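Local coordinates for polygalacturonase (Pectobacterium carotovorum subsp. carotovorum, PDB 1BHE), which hydrolyses the alpha-1,4 links between galacturonosyl units of polygalacturonic acid and takes part in maceration and soft-rotting of plant tissue, at residues Ile156-Phe162 with Phe179-Phe185; Asp202-Ser208 with Ile228-Lys232; Ser54-Leu59 with Asp100-Ala105; Asp2-Val6 with Lys210-Ile214. One frame throughout, in Å; residues are numbered along the deposited sequence.

Contact 1 (Ile156-Phe162 with Phe179-Phe185); sequences INKSKNF and FSDGDGF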
loop_
_atom_site.group_PDB
_atom_site.type_symbol
_atom_site.label_atom_id
_atom_site.label_comp_id
_atom_site.label_asym_id
_atom_site.label_seq_id
_atom_site.Cartn_x
_atom_site.Cartn_y
_atom_site.Cartn_z
ATOM N N ILE A 156 -8.224 -6.216 -1.946
ATOM C CA ILE A 156 -9.536 -5.777 -2.408
ATOM C C ILE A 156 -9.587 -5.769 -3.935
ATOM O O ILE A 156 -8.786 -5.086 -4.567
ATOM C CB ILE A 156 -9.870 -4.378 -1.870
ATOM C CG1 ILE A 156 -9.711 -4.300 -0.343
ATOM C CG2 ILE A 156 -11.287 -3.984 -2.271
ATOM C CD1 ILE A 156 -9.325 -2.915 0.147
ATOM N N ASN A 157 -10.494 -6.548 -4.522
ATOM C CA ASN A 157 -10.571 -6.681 -5.972
ATOM C C ASN A 157 -11.931 -6.305 -6.541
ATOM O O ASN A 157 -12.958 -6.625 -5.945
ATOM C CB ASN A 157 -10.334 -8.150 -6.375
ATOM C CG ASN A 157 -9.029 -8.744 -5.910
ATOM O OD1 ASN A 157 -8.036 -8.051 -5.742
ATOM N ND2 ASN A 157 -8.982 -10.046 -5.681
ATOM N N LYS A 158 -11.960 -5.654 -7.697
ATOM C CA LYS A 158 -13.178 -5.255 -8.381
ATOM C C LYS A 158 -14.277 -4.719 -7.485
ATOM O O LYS A 158 -15.457 -5.045 -7.660
ATOM C CB LYS A 158 -13.691 -6.491 -9.162
ATOM C CG LYS A 158 -12.637 -6.885 -10.210
ATOM C CD LYS A 158 -13.135 -8.063 -11.035
ATOM C CE LYS A 158 -13.990 -7.569 -12.187
ATOM N NZ LYS A 158 -13.291 -6.551 -13.010
ATOM N N SER A 159 -13.923 -3.837 -6.553
ATOM C CA SER A 159 -14.892 -3.350 -5.575
ATOM C C SER A 159 -15.168 -1.867 -5.748
ATOM O O SER A 159 -14.429 -1.125 -6.399
ATOM C CB SER A 159 -14.367 -3.673 -4.171
ATOM O OG SER A 159 -14.395 -5.076 -3.937
ATOM N N LYS A 160 -16.267 -1.442 -5.160
ATOM C CA LYS A 160 -16.766 -0.089 -5.187
ATOM C C LYS A 160 -16.924 0.494 -3.788
ATOM O O LYS A 160 -17.540 -0.136 -2.932
ATOM C CB LYS A 160 -18.165 -0.098 -5.833
ATOM C CG LYS A 160 -18.638 1.267 -6.318
ATOM C CD LYS A 160 -18.754 1.283 -7.841
ATOM C CE LYS A 160 -19.900 0.410 -8.331
ATOM N NZ LYS A 160 -20.227 0.661 -9.766
ATOM N N ASN A 161 -16.420 1.708 -3.605
ATOM C CA ASN A 161 -16.557 2.423 -2.342
ATOM C C ASN A 161 -16.271 1.599 -1.096
ATOM O O ASN A 161 -17.101 1.359 -0.216
ATOM C CB ASN A 161 -17.935 3.103 -2.316
ATOM C CG ASN A 161 -18.053 4.188 -3.373
ATOM O OD1 ASN A 161 -17.068 4.768 -3.854
ATOM N ND2 ASN A 161 -19.285 4.501 -3.772
ATOM N N PHE A 162 -15.015 1.163 -0.984
ATOM C CA PHE A 162 -14.505 0.397 0.143
ATOM C C PHE A 162 -13.928 1.387 1.158
ATOM O O PHE A 162 -13.322 2.380 0.741
ATOM C CB PHE A 162 -13.400 -0.575 -0.302
ATOM C CG PHE A 162 -12.981 -1.542 0.776
ATOM C CD1 PHE A 162 -12.022 -1.203 1.713
ATOM C CD2 PHE A 162 -13.575 -2.785 0.862
ATOM C CE1 PHE A 162 -11.663 -2.093 2.715
ATOM C CE2 PHE A 162 -13.232 -3.675 1.863
ATOM C CZ PHE A 162 -12.272 -3.334 2.793
ATOM N N PHE A 179 -5.701 -2.302 -3.462
ATOM C CA PHE A 179 -7.017 -1.988 -4.009
ATOM C C PHE A 179 -6.912 -2.132 -5.533
ATOM O O PHE A 179 -6.404 -1.213 -6.192
ATOM C CB PHE A 179 -7.460 -0.577 -3.631
ATOM C CG PHE A 179 -8.872 -0.245 -4.031
ATOM C CD1 PHE A 179 -9.949 -0.830 -3.383
ATOM C CD2 PHE A 179 -9.121 0.654 -5.055
ATOM C CE1 PHE A 179 -11.252 -0.530 -3.754
ATOM C CE2 PHE A 179 -10.417 0.960 -5.424
ATOM C CZ PHE A 179 -11.485 0.368 -4.778
ATOM N N SER A 180 -7.328 -3.275 -6.063
ATOM C CA SER A 180 -7.150 -3.583 -7.470
ATOM C C SER A 180 -8.407 -3.587 -8.326
ATOM O O SER A 180 -9.426 -4.162 -7.966
ATOM C CB SER A 180 -6.573 -5.011 -7.635
ATOM O OG SER A 180 -5.308 -5.101 -7.013
ATOM N N ASP A 181 -8.292 -3.025 -9.524
ATOM C CA ASP A 181 -9.352 -2.973 -10.511
ATOM C C ASP A 181 -10.693 -2.544 -9.936
ATOM O O ASP A 181 -11.750 -3.113 -10.245
ATOM C CB ASP A 181 -9.479 -4.346 -11.201
ATOM C CG ASP A 181 -8.134 -4.901 -11.625
ATOM O OD1 ASP A 181 -7.438 -4.310 -12.470
ATOM O OD2 ASP A 181 -7.755 -5.956 -11.084
ATOM N N GLY A 182 -10.667 -1.466 -9.153
ATOM C CA GLY A 182 -11.880 -0.981 -8.506
ATOM C C GLY A 182 -12.080 0.517 -8.676
ATOM O O GLY A 182 -11.343 1.220 -9.370
ATOM N N ASP A 183 -13.104 0.998 -7.970
ATOM C CA ASP A 183 -13.470 2.411 -8.025
ATOM C C ASP A 183 -14.011 2.884 -6.681
ATOM O O ASP A 183 -15.108 2.489 -6.292
ATOM C CB ASP A 183 -14.525 2.564 -9.118
ATOM C CG ASP A 183 -15.029 3.961 -9.376
ATOM O OD1 ASP A 183 -14.881 4.874 -8.537
ATOM O OD2 ASP A 183 -15.618 4.156 -10.469
ATOM N N GLY A 184 -13.252 3.737 -6.001
ATOM C CA GLY A 184 -13.747 4.266 -4.722
ATOM C C GLY A 184 -13.106 3.526 -3.556
ATOM O O GLY A 184 -13.521 2.428 -3.195
ATOM N N PHE A 185 -12.059 4.118 -2.996
ATOM C CA PHE A 185 -11.369 3.549 -1.844
ATOM C C PHE A 185 -10.941 4.717 -0.957
ATOM O O PHE A 185 -10.291 5.637 -1.447
ATOM C CB PHE A 185 -10.148 2.718 -2.233
ATOM C CG PHE A 185 -9.273 2.305 -1.083
ATOM C CD1 PHE A 185 -9.637 1.251 -0.258
ATOM C CD2 PHE A 185 -8.091 2.971 -0.817
ATOM C CE1 PHE A 185 -8.835 0.864 0.799
ATOM C CE2 PHE A 185 -7.287 2.587 0.242
ATOM C CZ PHE A 185 -7.648 1.530 1.055
HETATM O O HOH W 1 -13.326 -3.838 -12.335
HETATM O O HOH W 2 -11.076 -3.138 -5.803
HETATM O O HOH W 3 -16.980 5.255 -6.642
#
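Two successive rungs of the right-handed parallel beta-helix turn two bends together here. Before the first, Ser180 N donates to Ile156 O (2.8 Å) and Lys158 N to Ser180 O (3.0 Å). At this bend, Lys158-Ser159 opposite Asp181-Gly182, water 2 accepts from Ser159 N (3.0 Å) and donates to Ser180 O (2.9 Å). Between the bends Asp183 N donates to Ser159 O (3.0 Å) and Asn161 N to Asp183 O (3.1 Å). After the second, at Asn161, Phe162 N donates to Gly184 O (3.0 Å). Water 1 joins Lys158 NZ (2.8 Å) to Asp181 O (2.7 Å). Water 3 lies 2.8 Å from Asn161 OD1 and 2.9 Å from Asp183 OD1. Ser159 OG is bonded to Asn157 O (2.9 Å) and also meets Thr108 of the preceding rung. Asp181 forms a salt bridge with Arg234, Asp183 OD1 accepts from Asn211 and Asn161 OD1 from Arg4. Ile156, Phe162, Phe179 and Phe185 face the interior; Ile156 CG2 lies 3.6 Å from Phe179 CD1. A side chain at Gly184 would strike Asn161 OD1. Backbone bonds and water thus hold the coil over an apolar interior, while Asp181 and Asp183 find partners on later coils.

Contact 2 (Asp202-Ser208 with Ile228-Lys232); sequences DGIDPMS and IKAYK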
loop_
_atom_site.group_PDB
_atom_site.type_symbol
_atom_site.label_atom_id
_atom_site.label_comp_id
_atom_site.label_asym_id
_atom_site.label_seq_id
_atom_site.Cartn_x
_atom_site.Cartn_y
_atom_site.Cartn_z
ATOM N N ASP A 202 4.858 -3.079 1.003
ATOM C CA ASP A 202 4.202 -1.838 0.596
ATOM C C ASP A 202 3.014 -1.572 1.522
ATOM O O ASP A 202 2.330 -2.521 1.922
ATOM C CB ASP A 202 3.709 -1.881 -0.842
ATOM C CG ASP A 202 4.785 -1.888 -1.900
ATOM O OD1 ASP A 202 5.983 -2.002 -1.576
ATOM O OD2 ASP A 202 4.440 -1.779 -3.096
ATOM N N GLY A 203 2.787 -0.296 1.812
ATOM C CA GLY A 203 1.699 0.088 2.695
ATOM C C GLY A 203 0.338 0.007 2.026
ATOM O O GLY A 203 -0.464 -0.875 2.341
ATOM N N ILE A 204 0.017 0.978 1.176
ATOM C CA ILE A 204 -1.251 1.027 0.472
ATOM C C ILE A 204 -1.010 1.233 -1.025
ATOM O O ILE A 204 -0.485 2.275 -1.418
ATOM C CB ILE A 204 -2.189 2.158 0.949
ATOM C CG1 ILE A 204 -2.505 2.050 2.443
ATOM C CG2 ILE A 204 -3.480 2.102 0.135
ATOM C CD1 ILE A 204 -3.342 3.185 2.987
ATOM N N ASP A 205 -1.436 0.280 -1.847
ATOM C CA ASP A 205 -1.213 0.326 -3.280
ATOM C C ASP A 205 -2.475 0.172 -4.131
ATOM O O ASP A 205 -2.931 -0.944 -4.391
ATOM C CB ASP A 205 -0.291 -0.805 -3.747
ATOM C CG ASP A 205 1.129 -0.870 -3.262
ATOM O OD1 ASP A 205 1.589 -0.041 -2.462
ATOM O OD2 ASP A 205 1.865 -1.792 -3.708
ATOM N N PRO A 206 -2.958 1.271 -4.685
ATOM C CA PRO A 206 -4.013 1.251 -5.692
ATOM C C PRO A 206 -3.428 0.674 -6.978
ATOM O O PRO A 206 -2.334 1.085 -7.389
ATOM C CB PRO A 206 -4.423 2.708 -5.842
ATOM C CG PRO A 206 -3.728 3.452 -4.752
ATOM C CD PRO A 206 -2.468 2.654 -4.459
ATOM N N MET A 207 -4.078 -0.298 -7.592
ATOM C CA MET A 207 -3.611 -0.975 -8.796
ATOM C C MET A 207 -4.686 -0.967 -9.878
ATOM O O MET A 207 -5.709 -1.635 -9.733
ATOM C CB MET A 207 -3.259 -2.440 -8.486
ATOM C CG MET A 207 -2.047 -2.635 -7.593
ATOM S SD MET A 207 -1.688 -4.381 -7.286
ATOM C CE MET A 207 -0.263 -4.196 -6.205
ATOM N N SER A 208 -4.504 -0.165 -10.926
ATOM C CA SER A 208 -5.492 -0.041 -11.999
ATOM C C SER A 208 -6.864 0.263 -11.393
ATOM O O SER A 208 -7.863 -0.411 -11.658
ATOM C CB SER A 208 -5.517 -1.293 -12.873
ATOM O OG SER A 208 -4.472 -1.259 -13.854
ATOM N N ILE A 228 1.386 3.807 -6.285
ATOM C CA ILE A 228 0.293 3.927 -7.254
ATOM C C ILE A 228 0.701 3.251 -8.559
ATOM O O ILE A 228 1.743 3.599 -9.131
ATOM C CB ILE A 228 -0.039 5.412 -7.473
ATOM C CG1 ILE A 228 -0.520 6.053 -6.166
ATOM C CG2 ILE A 228 -1.094 5.609 -8.553
ATOM C CD1 ILE A 228 -0.518 7.571 -6.172
ATOM N N LYS A 229 -0.043 2.244 -9.003
ATOM C CA LYS A 229 0.306 1.459 -10.179
ATOM C C LYS A 229 -0.831 1.319 -11.190
ATOM O O LYS A 229 -2.012 1.366 -10.847
ATOM C CB LYS A 229 0.740 0.036 -9.788
ATOM C CG LYS A 229 1.844 -0.062 -8.748
ATOM C CD LYS A 229 2.122 -1.495 -8.322
ATOM C CE LYS A 229 3.070 -1.526 -7.130
ATOM N NZ LYS A 229 4.472 -1.203 -7.520
ATOM N N ALA A 230 -0.470 1.152 -12.459
ATOM C CA ALA A 230 -1.429 0.931 -13.541
ATOM C C ALA A 230 -0.833 -0.096 -14.506
ATOM O O ALA A 230 0.330 0.020 -14.900
ATOM C CB ALA A 230 -1.797 2.221 -14.240
ATOM N N TYR A 231 -1.591 -1.132 -14.836
ATOM C CA TYR A 231 -1.132 -2.257 -15.620
ATOM C C TYR A 231 -1.655 -2.356 -17.043
ATOM O O TYR A 231 -2.799 -2.021 -17.336
ATOM C CB TYR A 231 -1.539 -3.560 -14.894
ATOM C CG TYR A 231 -0.825 -3.746 -13.575
ATOM C CD1 TYR A 231 -1.263 -3.111 -12.419
ATOM C CD2 TYR A 231 0.299 -4.558 -13.495
ATOM C CE1 TYR A 231 -0.598 -3.278 -11.218
ATOM C CE2 TYR A 231 0.969 -4.731 -12.301
ATOM C CZ TYR A 231 0.514 -4.087 -11.167
ATOM O OH TYR A 231 1.186 -4.266 -9.981
ATOM N N LYS A 232 -0.803 -2.878 -17.936
ATOM C CA LYS A 232 -1.199 -3.055 -19.330
ATOM C C LYS A 232 -2.366 -4.025 -19.436
ATOM O O LYS A 232 -2.366 -5.069 -18.786
ATOM C CB LYS A 232 -0.021 -3.578 -20.167
ATOM C CG LYS A 232 -0.187 -3.302 -21.658
ATOM C CD LYS A 232 1.016 -3.801 -22.453
ATOM C CE LYS A 232 0.820 -5.243 -22.904
ATOM N NZ LYS A 232 1.445 -5.495 -24.239
HETATM O O HOH W 4 6.025 -1.114 -5.115
#
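Asp202 comes first, and its OD2 reaches Lys229 through water 4, which donates to Asp202 OD2 (2.7 Å) and accepts from Lys229 NZ (2.9 Å). Asp202 OD2 and Lys229 NZ are 4.5 Å apart, beyond a salt bridge. Lys229 NZ bonds to Gly256 O and forms a salt bridge with Glu258. Asp202 lies beside Asp223, the predicted proton donor, at the edge of the active site. Asp205 OD2 packs 3.6 Å from Lys229 CE. At Pro206 the strands begin to pair: Lys229 N donates to Pro206 O (3.0 Å). Strands 204-207 and 226-230 are parallel neighbours on successive coils of the beta-helix; the axes of 204-207 and 228-230 lie 5.0 Å apart at 22°. Met207 CB packs 3.9 Å from Tyr231 CE1, and Met207 SD makes a Met-aromatic contact, 5.3 Å from the centroid of the Tyr231 ring. Arg234 makes a cation-pi contact with the same ring. Ser208 N donates to Lys229 O (2.9 Å), and Ser208 OG accepts from Tyr231 N (3.0 Å) and bonds to Ala235 O.

Contact 3 (Ser54-Leu59 with Asp100-Ala105); sequences SGPLSL and DAFITA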
loop_
_atom_site.group_PDB
_atom_site.type_symbol
_atom_site.label_atom_id
_atom_site.label_comp_id
_atom_site.label_asym_id
_atom_site.label_seq_id
_atom_site.Cartn_x
_atom_site.Cartn_y
_atom_site.Cartn_z
ATOM N N SER A 54 -6.702 -16.251 13.357
ATOM C CA SER A 54 -7.441 -16.734 12.193
ATOM C C SER A 54 -6.601 -16.889 10.935
ATOM O O SER A 54 -5.547 -16.286 10.774
ATOM C CB SER A 54 -8.550 -15.694 11.911
ATOM O OG SER A 54 -9.246 -15.937 10.703
ATOM N N GLY A 55 -7.131 -17.684 10.012
ATOM C CA GLY A 55 -6.561 -17.843 8.680
ATOM C C GLY A 55 -7.384 -16.944 7.750
ATOM O O GLY A 55 -8.126 -16.071 8.206
ATOM N N PRO A 56 -7.272 -17.159 6.450
ATOM C CA PRO A 56 -7.962 -16.359 5.459
ATOM C C PRO A 56 -9.447 -16.161 5.714
ATOM O O PRO A 56 -10.174 -17.108 6.000
ATOM C CB PRO A 56 -7.759 -17.137 4.157
ATOM C CG PRO A 56 -6.444 -17.811 4.349
ATOM C CD PRO A 56 -6.382 -18.166 5.815
ATOM N N LEU A 57 -9.893 -14.918 5.566
ATOM C CA LEU A 57 -11.277 -14.537 5.720
ATOM C C LEU A 57 -11.764 -13.856 4.436
ATOM O O LEU A 57 -10.981 -13.196 3.753
ATOM C CB LEU A 57 -11.452 -13.559 6.891
ATOM C CG LEU A 57 -11.054 -14.044 8.284
ATOM C CD1 LEU A 57 -10.978 -12.888 9.280
ATOM C CD2 LEU A 57 -12.020 -15.115 8.782
ATOM N N SER A 58 -13.042 -14.023 4.139
ATOM C CA SER A 58 -13.657 -13.365 2.986
ATOM C C SER A 58 -14.709 -12.368 3.466
ATOM O O SER A 58 -15.616 -12.687 4.243
ATOM C CB SER A 58 -14.316 -14.381 2.057
ATOM O OG SER A 58 -14.942 -13.747 0.955
ATOM N N LEU A 59 -14.595 -11.135 2.988
ATOM C CA LEU A 59 -15.535 -10.082 3.357
ATOM C C LEU A 59 -16.624 -9.912 2.316
ATOM O O LEU A 59 -16.345 -9.483 1.196
ATOM C CB LEU A 59 -14.726 -8.788 3.520
ATOM C CG LEU A 59 -15.432 -7.588 4.148
ATOM C CD1 LEU A 59 -16.087 -7.962 5.466
ATOM C CD2 LEU A 59 -14.445 -6.437 4.336
ATOM N N ASP A 100 -3.133 -16.961 -0.244
ATOM C CA ASP A 100 -4.322 -16.105 -0.197
ATOM C C ASP A 100 -3.991 -14.961 0.768
ATOM O O ASP A 100 -3.100 -15.127 1.610
ATOM C CB ASP A 100 -5.555 -16.847 0.298
ATOM C CG ASP A 100 -6.089 -17.868 -0.693
ATOM O OD1 ASP A 100 -5.963 -17.650 -1.911
ATOM O OD2 ASP A 100 -6.626 -18.897 -0.240
ATOM N N ALA A 101 -4.723 -13.852 0.701
ATOM C CA ALA A 101 -4.484 -12.759 1.638
ATOM C C ALA A 101 -5.182 -13.080 2.958
ATOM O O ALA A 101 -5.974 -14.027 3.011
ATOM C CB ALA A 101 -4.997 -11.437 1.083
ATOM N N PHE A 102 -4.908 -12.297 3.990
ATOM C CA PHE A 102 -5.580 -12.514 5.273
ATOM C C PHE A 102 -7.054 -12.155 5.162
ATOM O O PHE A 102 -7.934 -12.929 5.556
ATOM C CB PHE A 102 -4.891 -11.720 6.376
ATOM C CG PHE A 102 -5.339 -12.004 7.779
ATOM C CD1 PHE A 102 -5.971 -13.184 8.128
ATOM C CD2 PHE A 102 -5.091 -11.059 8.769
ATOM C CE1 PHE A 102 -6.371 -13.422 9.432
ATOM C CE2 PHE A 102 -5.482 -11.295 10.076
ATOM C CZ PHE A 102 -6.123 -12.472 10.399
ATOM N N ILE A 103 -7.349 -10.970 4.641
ATOM C CA ILE A 103 -8.725 -10.519 4.450
ATOM C C ILE A 103 -8.914 -10.165 2.970
ATOM O O ILE A 103 -8.151 -9.335 2.465
ATOM C CB ILE A 103 -9.097 -9.313 5.314
ATOM C CG1 ILE A 103 -8.949 -9.625 6.818
ATOM C CG2 ILE A 103 -10.528 -8.855 5.030
ATOM C CD1 ILE A 103 -8.954 -8.341 7.640
ATOM N N THR A 104 -9.848 -10.832 2.307
ATOM C CA THR A 104 -10.075 -10.573 0.883
ATOM C C THR A 104 -11.511 -10.124 0.625
ATOM O O THR A 104 -12.468 -10.724 1.105
ATOM C CB THR A 104 -9.790 -11.830 0.037
ATOM O OG1 THR A 104 -8.504 -12.377 0.351
ATOM C CG2 THR A 104 -9.802 -11.489 -1.452
ATOM N N ALA A 105 -11.672 -9.047 -0.141
ATOM C CA ALA A 105 -12.970 -8.497 -0.496
ATOM C C ALA A 105 -13.071 -8.499 -2.026
ATOM O O ALA A 105 -12.341 -7.756 -2.682
ATOM C CB ALA A 105 -13.093 -7.074 0.044
HETATM O O HOH W 5 -8.667 -14.103 2.402
HETATM O O HOH W 6 -13.297 -13.273 -1.139
#
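Phe102 sets its ring against Ser54 and Gly55: Phe102 CE1 lies 3.3 Å from Ser54 O and 3.4 Å from Gly55 O, the latter near the ring plane. Leu73, Ala75 and Ile119 also touch this ring. Pro56 sits beside the backbone of Ala101, with Pro56 CB 3.8 Å from Ala101 O. From here the chains run parallel. Leu57 N donates to Phe102 O (2.8 Å), Thr104 N to Leu57 O (3.0 Å) and Leu59 N to Thr104 O (2.9 Å). This is the parallel pairing of strands 51-58 and 103-106, neighbouring coils of the beta-helix fold shared by family 28 glycosyl hydrolases. Leu57 and Ile103 point to one face of the sheet, Ser58 and Thr104 to the other. Helix 26-33 packs on Leu57 and Leu59. Leu59 CB approaches Ala105 CB at 4.2 Å and Ile103 CG2 at 4.5 Å. On the polar face, water 5 lies within 2.8 Å of Leu57 O, 2.8 Å of Ala101 O and 2.7 Å of Thr104 OG1. Water 6 lies 2.7 Å from Ser58 OG.

Contact 4 (Asp2-Val6 with Lys210-Ile214); sequences DSRTV and KNITI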
loop_
_atom_site.group_PDB
_atom_site.type_symbol
_atom_site.label_atom_id
_atom_site.label_comp_id
_atom_site.label_asym_id
_atom_site.label_seq_id
_atom_site.Cartn_x
_atom_site.Cartn_y
_atom_site.Cartn_z
ATOM N N ASP A 2 -9.194 12.777 -5.971
ATOM C CA ASP A 2 -10.332 11.849 -6.023
ATOM C C ASP A 2 -11.520 12.610 -6.598
ATOM O O ASP A 2 -11.684 13.782 -6.237
ATOM C CB ASP A 2 -10.581 11.387 -4.592
ATOM C CG ASP A 2 -11.567 10.269 -4.371
ATOM O OD1 ASP A 2 -12.466 10.061 -5.206
ATOM O OD2 ASP A 2 -11.455 9.592 -3.318
ATOM N N SER A 3 -12.321 12.006 -7.470
ATOM C CA SER A 3 -13.424 12.744 -8.086
ATOM C C SER A 3 -14.659 12.760 -7.194
ATOM O O SER A 3 -15.601 13.526 -7.422
ATOM C CB SER A 3 -13.773 12.195 -9.466
ATOM O OG SER A 3 -14.467 10.963 -9.392
ATOM N N ARG A 4 -14.658 11.916 -6.173
ATOM C CA ARG A 4 -15.770 11.827 -5.247
ATOM C C ARG A 4 -15.679 12.879 -4.144
ATOM O O ARG A 4 -14.588 13.351 -3.833
ATOM C CB ARG A 4 -15.771 10.462 -4.539
ATOM C CG ARG A 4 -15.805 9.248 -5.457
ATOM C CD ARG A 4 -15.610 7.978 -4.633
ATOM N NE ARG A 4 -14.340 8.023 -3.907
ATOM C CZ ARG A 4 -14.054 7.273 -2.848
ATOM N NH1 ARG A 4 -14.929 6.400 -2.378
ATOM N NH2 ARG A 4 -12.875 7.389 -2.253
ATOM N N THR A 5 -16.818 13.149 -3.510
ATOM C CA THR A 5 -16.797 13.970 -2.301
ATOM C C THR A 5 -16.533 12.984 -1.163
ATOM O O THR A 5 -17.197 11.951 -1.079
ATOM C CB THR A 5 -18.090 14.741 -2.033
ATOM O OG1 THR A 5 -19.225 13.891 -2.227
ATOM C CG2 THR A 5 -18.182 15.911 -2.995
ATOM N N VAL A 6 -15.462 13.203 -0.413
ATOM C CA VAL A 6 -15.065 12.280 0.641
ATOM C C VAL A 6 -14.992 12.992 1.991
ATOM O O VAL A 6 -14.191 13.914 2.149
ATOM C CB VAL A 6 -13.700 11.623 0.353
ATOM C CG1 VAL A 6 -13.319 10.668 1.482
ATOM C CG2 VAL A 6 -13.709 10.869 -0.974
ATOM N N LYS A 210 -9.609 3.600 -9.710
ATOM C CA LYS A 210 -9.866 5.032 -9.717
ATOM C C LYS A 210 -10.542 5.464 -8.412
ATOM O O LYS A 210 -11.075 4.645 -7.677
ATOM C CB LYS A 210 -10.709 5.517 -10.887
ATOM C CG LYS A 210 -11.654 4.539 -11.538
ATOM C CD LYS A 210 -11.894 4.805 -13.016
ATOM C CE LYS A 210 -10.645 4.941 -13.855
ATOM N NZ LYS A 210 -10.391 3.844 -14.827
ATOM N N ASN A 211 -10.507 6.766 -8.194
ATOM C CA ASN A 211 -11.139 7.443 -7.074
ATOM C C ASN A 211 -10.691 6.930 -5.715
ATOM O O ASN A 211 -11.381 6.225 -4.988
ATOM C CB ASN A 211 -12.668 7.384 -7.246
ATOM C CG ASN A 211 -13.080 8.080 -8.541
ATOM O OD1 ASN A 211 -12.614 9.185 -8.831
ATOM N ND2 ASN A 211 -13.935 7.439 -9.327
ATOM N N ILE A 212 -9.482 7.346 -5.343
ATOM C CA ILE A 212 -8.812 6.966 -4.117
ATOM C C ILE A 212 -8.488 8.146 -3.203
ATOM O O ILE A 212 -7.918 9.138 -3.661
ATOM C CB ILE A 212 -7.437 6.322 -4.436
ATOM C CG1 ILE A 212 -7.523 5.252 -5.522
ATOM C CG2 ILE A 212 -6.799 5.775 -3.163
ATOM C CD1 ILE A 212 -8.436 4.089 -5.230
ATOM N N THR A 213 -8.757 7.990 -1.911
ATOM C CA THR A 213 -8.375 9.000 -0.933
ATOM C C THR A 213 -7.600 8.339 0.207
ATOM O O THR A 213 -8.084 7.380 0.802
ATOM C CB THR A 213 -9.568 9.755 -0.325
ATOM O OG1 THR A 213 -10.131 10.618 -1.319
ATOM C CG2 THR A 213 -9.163 10.615 0.867
ATOM N N ILE A 214 -6.408 8.852 0.488
ATOM C CA ILE A 214 -5.635 8.391 1.650
ATOM C C ILE A 214 -5.419 9.651 2.505
ATOM O O ILE A 214 -4.757 10.578 2.034
ATOM C CB ILE A 214 -4.319 7.704 1.295
ATOM C CG1 ILE A 214 -4.545 6.438 0.458
ATOM C CG2 ILE A 214 -3.557 7.360 2.577
ATOM C CD1 ILE A 214 -3.297 5.819 -0.134
#
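Residues 2-6 have no regular secondary structure, while 210-214 is strand. The backbones come nearest at Asp2 and Asn211, whose CA atoms are 4.6 Å apart, and no backbone-to-backbone hydrogen bond links them. Side chains do the joining. Thr213 OG1 donates to Asp2 OD2 (2.6 Å). Asn211 OD1 accepts from both Ser3 N (3.1 Å) and Ser3 OG (2.6 Å), and Asn239 is a further donor to it. Arg4 folds back on Asp2 in a salt bridge: Arg4 NH2 to Asp2 OD2 is 2.8 Å, and Arg4 NE to Asp2 OD1 is 3.1 Å. One face of the guanidinium then lies over Asn211 O, with Arg4 NH2 3.3 Å away. Arg4 also donates to Asn161 and Thr186 on earlier coils. Val6 CG2 packs 3.6 Å from Thr213 OG1. The N-terminal tail therefore lies across the outside of several coils of the beta-helix. Its own bend is an Asx turn, in which Asp2 OD1 accepts from Arg4 N (3.0 Å).

Contacts 1, 2 and 3 lie in one coiled parallel sheet; contact 4 packs the N-terminal tail on its strand 210-215. Contact 3 is the earliest strand pairing, and strand 103-106 leads to contact 1, where Asn157 N lies 2.9 Å from Ala105 O. Contact 1 continues into contact 2: Phe179 O is 2.9 Å from Met207 N. Contact 4 meets contact 1 with Phe185 O 2.8 Å from Thr213 N. Ile204 CG2 of contact 2 packs 3.7 Å from Ile214 CD1 of contact 4. Contact 2 alone borders the active site: the Asp202 side chain is about 3 Å from that of Asp223 and about 6 Å from that of His251. Contacts 3 and 4 lie about 25 Å apart, centre to centre.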